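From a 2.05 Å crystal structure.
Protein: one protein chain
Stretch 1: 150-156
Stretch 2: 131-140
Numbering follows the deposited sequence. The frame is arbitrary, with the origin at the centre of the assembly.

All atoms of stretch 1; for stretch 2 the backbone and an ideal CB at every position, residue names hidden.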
ATOM      1  N   ALA C 150      15.656  -6.675  26.541  1.00 17.76           N
ATOM      2  CA  ALA C 150      16.161  -6.248  27.833  1.00 14.68           C
ATOM      3  C   ALA C 150      15.068  -6.328  28.876  1.00 13.83           C
ATOM      4  O   ALA C 150      13.881  -6.251  28.557  1.00 16.46           O
ATOM      5  CB  ALA C 150      16.708  -4.812  27.768  1.00 20.02           C
ATOM      6  N   LEU C 151      15.491  -6.435  30.125  1.00 17.53           N
ATOM      7  CA  LEU C 151      14.573  -6.594  31.222  1.00 19.37           C
ATOM      8  C   LEU C 151      15.101  -5.685  32.299  1.00 18.80           C
ATOM      9  O   LEU C 151      16.302  -5.553  32.440  1.00 21.68           O
ATOM     10  CB  LEU C 151      14.677  -8.037  31.690  1.00 26.84           C
ATOM     11  CG  LEU C 151      13.749  -8.482  32.790  1.00 38.12           C
ATOM     12  CD1 LEU C 151      12.661  -9.308  32.160  1.00 43.08           C
ATOM     13  CD2 LEU C 151      14.531  -9.297  33.782  1.00 41.21           C
ATOM     14  N   ILE C 152      14.218  -5.065  33.066  1.00 17.61           N
ATOM     15  CA  ILE C 152      14.677  -4.269  34.189  1.00 19.99           C
ATOM     16  C   ILE C 152      13.964  -4.706  35.455  1.00 17.39           C
ATOM     17  O   ILE C 152      12.752  -4.895  35.474  1.00 17.60           O
ATOM     18  CB  ILE C 152      14.493  -2.751  33.936  1.00 21.63           C
ATOM     19  CG1 ILE C 152      14.960  -1.940  35.152  1.00 24.24           C
ATOM     20  CG2 ILE C 152      13.029  -2.420  33.581  1.00 20.94           C
ATOM     21  CD1 ILE C 152      15.146  -0.451  34.811  1.00 23.12           C
ATOM     22  N   VAL C 153      14.733  -4.877  36.516  1.00 16.10           N
ATOM     23  CA  VAL C 153      14.200  -5.379  37.768  1.00 17.74           C
ATOM     24  C   VAL C 153      14.407  -4.367  38.885  1.00 17.48           C
ATOM     25  O   VAL C 153      15.535  -3.929  39.151  1.00 20.87           O
ATOM     26  CB  VAL C 153      14.914  -6.692  38.160  1.00 22.54           C
ATOM     27  CG1 VAL C 153      14.403  -7.193  39.531  1.00 19.22           C
ATOM     28  CG2 VAL C 153      14.669  -7.738  37.082  1.00 19.29           C
ATOM     29  N   THR C 154      13.323  -3.994  39.550  1.00 18.64           N
ATOM     30  CA  THR C 154      13.422  -3.053  40.661  1.00 22.60           C
ATOM     31  C   THR C 154      13.180  -3.782  41.977  1.00 20.51           C
ATOM     32  O   THR C 154      12.070  -4.211  42.252  1.00 24.88           O
ATOM     33  CB  THR C 154      12.381  -1.905  40.540  1.00 32.81           C
ATOM     34  OG1 THR C 154      12.466  -1.298  39.246  1.00 32.41           O
ATOM     35  CG2 THR C 154      12.621  -0.841  41.622  1.00 31.22           C
ATOM     36  N   PRO C 155      14.221  -3.933  42.790  1.00 23.60           N
ATOM     37  CA  PRO C 155      14.049  -4.643  44.058  1.00 25.79           C
ATOM     38  C   PRO C 155      13.175  -3.828  45.001  1.00 26.22           C
ATOM     39  O   PRO C 155      13.344  -2.616  45.140  1.00 26.36           O
ATOM     40  CB  PRO C 155      15.485  -4.757  44.600  1.00 29.42           C
ATOM     41  CG  PRO C 155      16.369  -4.564  43.384  1.00 28.62           C
ATOM     42  CD  PRO C 155      15.630  -3.599  42.519  1.00 29.83           C
ATOM     43  N   LEU C 156      12.197  -4.480  45.604  1.00 22.57           N
ATOM     44  CA  LEU C 156      11.401  -3.814  46.617  1.00 27.75           C
ATOM     45  C   LEU C 156      11.877  -4.367  47.955  1.00 34.09           C
ATOM     46  O   LEU C 156      13.065  -4.335  48.253  1.00 45.81           O
ATOM     47  CB  LEU C 156       9.919  -4.087  46.389  1.00 30.92           C
ATOM     48  CG  LEU C 156       9.428  -3.671  44.995  1.00 30.83           C
ATOM     49  CD1 LEU C 156       8.035  -4.220  44.689  1.00 30.59           C
ATOM     50  CD2 LEU C 156       9.476  -2.154  44.829  1.00 28.45           C
ATOM     51  N   UNK C 131      23.611  -1.890  36.866  1.00 26.74           N
ATOM     52  CA  UNK C 131      22.602  -1.258  37.704  1.00 31.75           C
ATOM     53  C   UNK C 131      22.393   0.193  37.296  1.00 33.69           C
ATOM     54  O   UNK C 131      23.325   0.870  36.860  1.00 33.76           O
ATOM     55  CB  UNK C 131      23.001  -1.342  39.179  1.00 31.75           C
ATOM     56  N   UNK C 132      21.165   0.668  37.437  1.00 32.48           N
ATOM     57  CA  UNK C 132      20.861   2.069  37.182  1.00 32.49           C
ATOM     58  C   UNK C 132      21.232   2.905  38.396  1.00 33.75           C
ATOM     59  O   UNK C 132      21.535   2.376  39.467  1.00 28.71           O
ATOM     60  CB  UNK C 132      19.382   2.252  36.834  1.00 32.49           C
ATOM     61  N   UNK C 133      21.163   4.220  38.241  1.00 40.31           N
ATOM     62  CA  UNK C 133      21.549   5.120  39.319  1.00 45.19           C
ATOM     63  C   UNK C 133      20.708   4.891  40.574  1.00 38.38           C
ATOM     64  O   UNK C 133      21.181   5.099  41.685  1.00 37.72           O
ATOM     65  CB  UNK C 133      21.420   6.574  38.861  1.00 45.19           C
ATOM     66  N   UNK C 134      19.460   4.473  40.402  1.00 28.67           N
ATOM     67  CA  UNK C 134      18.590   4.272  41.555  1.00 30.70           C
ATOM     68  C   UNK C 134      18.575   2.816  42.015  1.00 31.46           C
ATOM     69  O   UNK C 134      17.768   2.438  42.856  1.00 33.24           O
ATOM     70  CB  UNK C 134      17.167   4.726  41.222  1.00 30.70           C
ATOM     71  N   UNK C 135      19.465   2.000  41.447  1.00 32.09           N
ATOM     72  CA  UNK C 135      19.609   0.612  41.861  1.00 33.50           C
ATOM     73  C   UNK C 135      18.703  -0.447  41.229  1.00 29.65           C
ATOM     74  O   UNK C 135      18.578  -1.544  41.777  1.00 28.04           O
ATOM     75  CB  UNK C 135      19.398   0.558  43.375  1.00 33.50           C
ATOM     76  N   UNK C 136      18.066  -0.141  40.098  1.00 22.91           N
ATOM     77  CA  UNK C 136      17.381  -1.184  39.340  1.00 22.51           C
ATOM     78  C   UNK C 136      18.468  -2.051  38.716  1.00 23.85           C
ATOM     79  O   UNK C 136      19.563  -1.568  38.447  1.00 26.84           O
ATOM     80  CB  UNK C 136      16.444  -0.601  38.281  1.00 22.51           C
ATOM     81  N   UNK C 137      18.157  -3.314  38.447  1.00 20.30           N
ATOM     82  CA  UNK C 137      19.098  -4.199  37.765  1.00 22.12           C
ATOM     83  C   UNK C 137      18.644  -4.438  36.319  1.00 22.72           C
ATOM     84  O   UNK C 137      17.486  -4.773  36.072  1.00 19.20           O
ATOM     85  CB  UNK C 137      19.225  -5.527  38.514  1.00 22.12           C
ATOM     86  N   UNK C 138      19.562  -4.275  35.373  1.00 21.71           N
ATOM     87  CA  UNK C 138      19.247  -4.425  33.955  1.00 21.20           C
ATOM     88  C   UNK C 138      19.919  -5.655  33.346  1.00 20.35           C
ATOM     89  O   UNK C 138      21.117  -5.873  33.536  1.00 22.32           O
ATOM     90  CB  UNK C 138      19.671  -3.170  33.189  1.00 21.20           C
ATOM     91  N   UNK C 139      19.129  -6.450  32.633  1.00 19.01           N
ATOM     92  CA  UNK C 139      19.613  -7.655  31.967  1.00 14.92           C
ATOM     93  C   UNK C 139      19.353  -7.550  30.486  1.00 20.85           C
ATOM     94  O   UNK C 139      18.305  -7.048  30.061  1.00 20.30           O
ATOM     95  CB  UNK C 139      18.951  -8.910  32.540  1.00 14.92           C
ATOM     96  N   UNK C 140      20.306  -8.025  29.694  1.00 23.27           N
ATOM     97  CA  UNK C 140      20.035  -8.303  28.291  1.00 22.56           C
ATOM     98  C   UNK C 140      19.310  -9.643  28.156  1.00 20.23           C
ATOM     99  O   UNK C 140      19.608 -10.599  28.878  1.00 22.30           O
ATOM    100  CB  UNK C 140      21.333  -8.308  27.481  1.00 22.56           C
TER

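Position 131 has no atom of stretch 1 within 5.5 Å of its ideal CB, so stretch 1 sets no preference; it is Glu131, and its carboxylate reaches no partner there. At 132 the CB points toward stretch 1 and lies 5.4 Å from CD1 of Ile152, leaving room for a small or branched side chain. Thr132 suits this: its CG2 comes 4.2 Å from Ile152 CD1.

Positions 133 and 134 sit in the middle of a type I turn, out of reach of stretch 1, where many residues would serve. They are Asp133 and Val134. Position 135 is different: with phi/psi of 86/17, a CB would be jammed against the carbonyl O of the residue before, which by itself calls for glycine. Gly135 closes the turn, its N bonding to Thr132 O at 2.9 Å.

At 136 the ideal CB lies 4.2 Å from Thr154 OG1 and 3.7 Å from Ile152 CD1. A short side chain ending in an acceptor could meet the hydroxyl; aspartate, asparagine or serine are candidates. The residue is Asp136, whose OD1 accepts a hydrogen bond from Thr154 OG1 at 2.6 Å, while its CB packs 3.7 Å from Ile152 CD1.

From 137 the chain runs antiparallel to stretch 1. Position 137 pairs with Val153 through two backbone hydrogen bonds, 137 N to Val153 O and Val153 N to 137 O, both 2.8 Å, and its CB points to the same face as Val153. A beta-branched apolar residue suits such a strand site, and Val137 places its CB 4.5 Å from Val153 CB.

Position 138 faces the other way, with Ile152, in a non-hydrogen-bonded pair. An aliphatic side chain is favoured beside that isoleucine; Val138 brings CG2 to 4.1 Å from Ile152 CG1.

Position 139 returns to the face of Leu151 and Val153, whose side chains offer an apolar surface that a large aliphatic or aromatic residue could cover. Tyr139, with chi1 in m, extends along both: its CD2 is 4.0 Å from Leu151 CD2, and its CE2 is 4.0 Å from Val153 CG2. Its backbone N and O bond to Leu151 O and N at 3.0 and 2.9 Å.

At 140, paired with Ala150, no atom of stretch 1 lies within 5.5 Å of the ideal CB, so a long side chain meets no obstacle from stretch 1. The guanidinium of Arg140 makes no contact with stretch 1, and its NE is hydrogen-bonded elsewhere in the structure.

Stretch 2 (131-140) ETDVGDVVYR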
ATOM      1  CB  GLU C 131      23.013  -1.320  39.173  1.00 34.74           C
ATOM      2  CG  GLU C 131      22.925  -2.712  39.772  1.00 49.68           C
ATOM      3  CD  GLU C 131      23.176  -2.725  41.276  1.00 60.76           C
ATOM      4  OE1 GLU C 131      23.201  -1.632  41.890  1.00 61.62           O
ATOM      5  OE2 GLU C 131      23.348  -3.833  41.838  1.00 65.30           O
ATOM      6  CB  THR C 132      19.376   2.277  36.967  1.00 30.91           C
ATOM      7  OG1 THR C 132      18.708   2.071  38.222  1.00 25.97           O
ATOM      8  CG2 THR C 132      18.847   1.324  35.892  1.00 30.69           C
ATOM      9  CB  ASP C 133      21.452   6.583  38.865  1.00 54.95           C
ATOM     10  CG  ASP C 133      22.295   6.878  37.624  1.00 67.25           C
ATOM     11  OD1 ASP C 133      22.828   8.003  37.519  1.00 70.23           O
ATOM     12  OD2 ASP C 133      22.418   5.995  36.747  1.00 73.36           O
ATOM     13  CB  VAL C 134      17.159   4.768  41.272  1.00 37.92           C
ATOM     14  CG1 VAL C 134      17.183   6.251  40.949  1.00 41.36           C
ATOM     15  CG2 VAL C 134      16.549   4.003  40.115  1.00 41.53           C
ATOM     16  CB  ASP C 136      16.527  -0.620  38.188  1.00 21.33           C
ATOM     17  CG  ASP C 136      15.658   0.553  38.599  1.00 38.18           C
ATOM     18  OD1 ASP C 136      14.522   0.331  39.058  1.00 41.91           O
ATOM     19  OD2 ASP C 136      16.098   1.704  38.420  1.00 46.22           O
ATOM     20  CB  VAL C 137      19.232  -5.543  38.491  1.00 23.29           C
ATOM     21  CG1 VAL C 137      20.392  -6.356  37.885  1.00 23.33           C
ATOM     22  CG2 VAL C 137      19.456  -5.298  39.971  1.00 31.47           C
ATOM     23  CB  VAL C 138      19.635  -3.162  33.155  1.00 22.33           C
ATOM     24  CG1 VAL C 138      19.545  -3.413  31.648  1.00 20.73           C
ATOM     25  CG2 VAL C 138      18.737  -1.999  33.561  1.00 21.93           C
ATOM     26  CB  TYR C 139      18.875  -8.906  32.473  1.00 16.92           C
ATOM     27  CG  TYR C 139      19.056  -9.160  33.931  1.00 23.03           C
ATOM     28  CD1 TYR C 139      20.009 -10.068  34.394  1.00 25.78           C
ATOM     29  CD2 TYR C 139      18.283  -8.488  34.852  1.00 17.98           C
ATOM     30  CE1 TYR C 139      20.179 -10.296  35.740  1.00 23.44           C
ATOM     31  CE2 TYR C 139      18.441  -8.706  36.180  1.00 20.15           C
ATOM     32  CZ  TYR C 139      19.393  -9.603  36.626  1.00 26.49           C
ATOM     33  OH  TYR C 139      19.531  -9.803  37.975  1.00 27.89           O
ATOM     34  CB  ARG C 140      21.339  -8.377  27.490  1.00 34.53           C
ATOM     35  CG  ARG C 140      21.959  -7.028  27.142  1.00 51.73           C
ATOM     36  CD  ARG C 140      23.089  -7.208  26.121  1.00 63.27           C
ATOM     37  NE  ARG C 140      23.787  -8.480  26.318  1.00 69.42           N
ATOM     38  CZ  ARG C 140      24.872  -8.637  27.076  1.00 75.63           C
ATOM     39  NH1 ARG C 140      25.402  -7.595  27.707  1.00 75.03           N
ATOM     40  NH2 ARG C 140      25.436  -9.841  27.203  1.00 78.42           N
TER
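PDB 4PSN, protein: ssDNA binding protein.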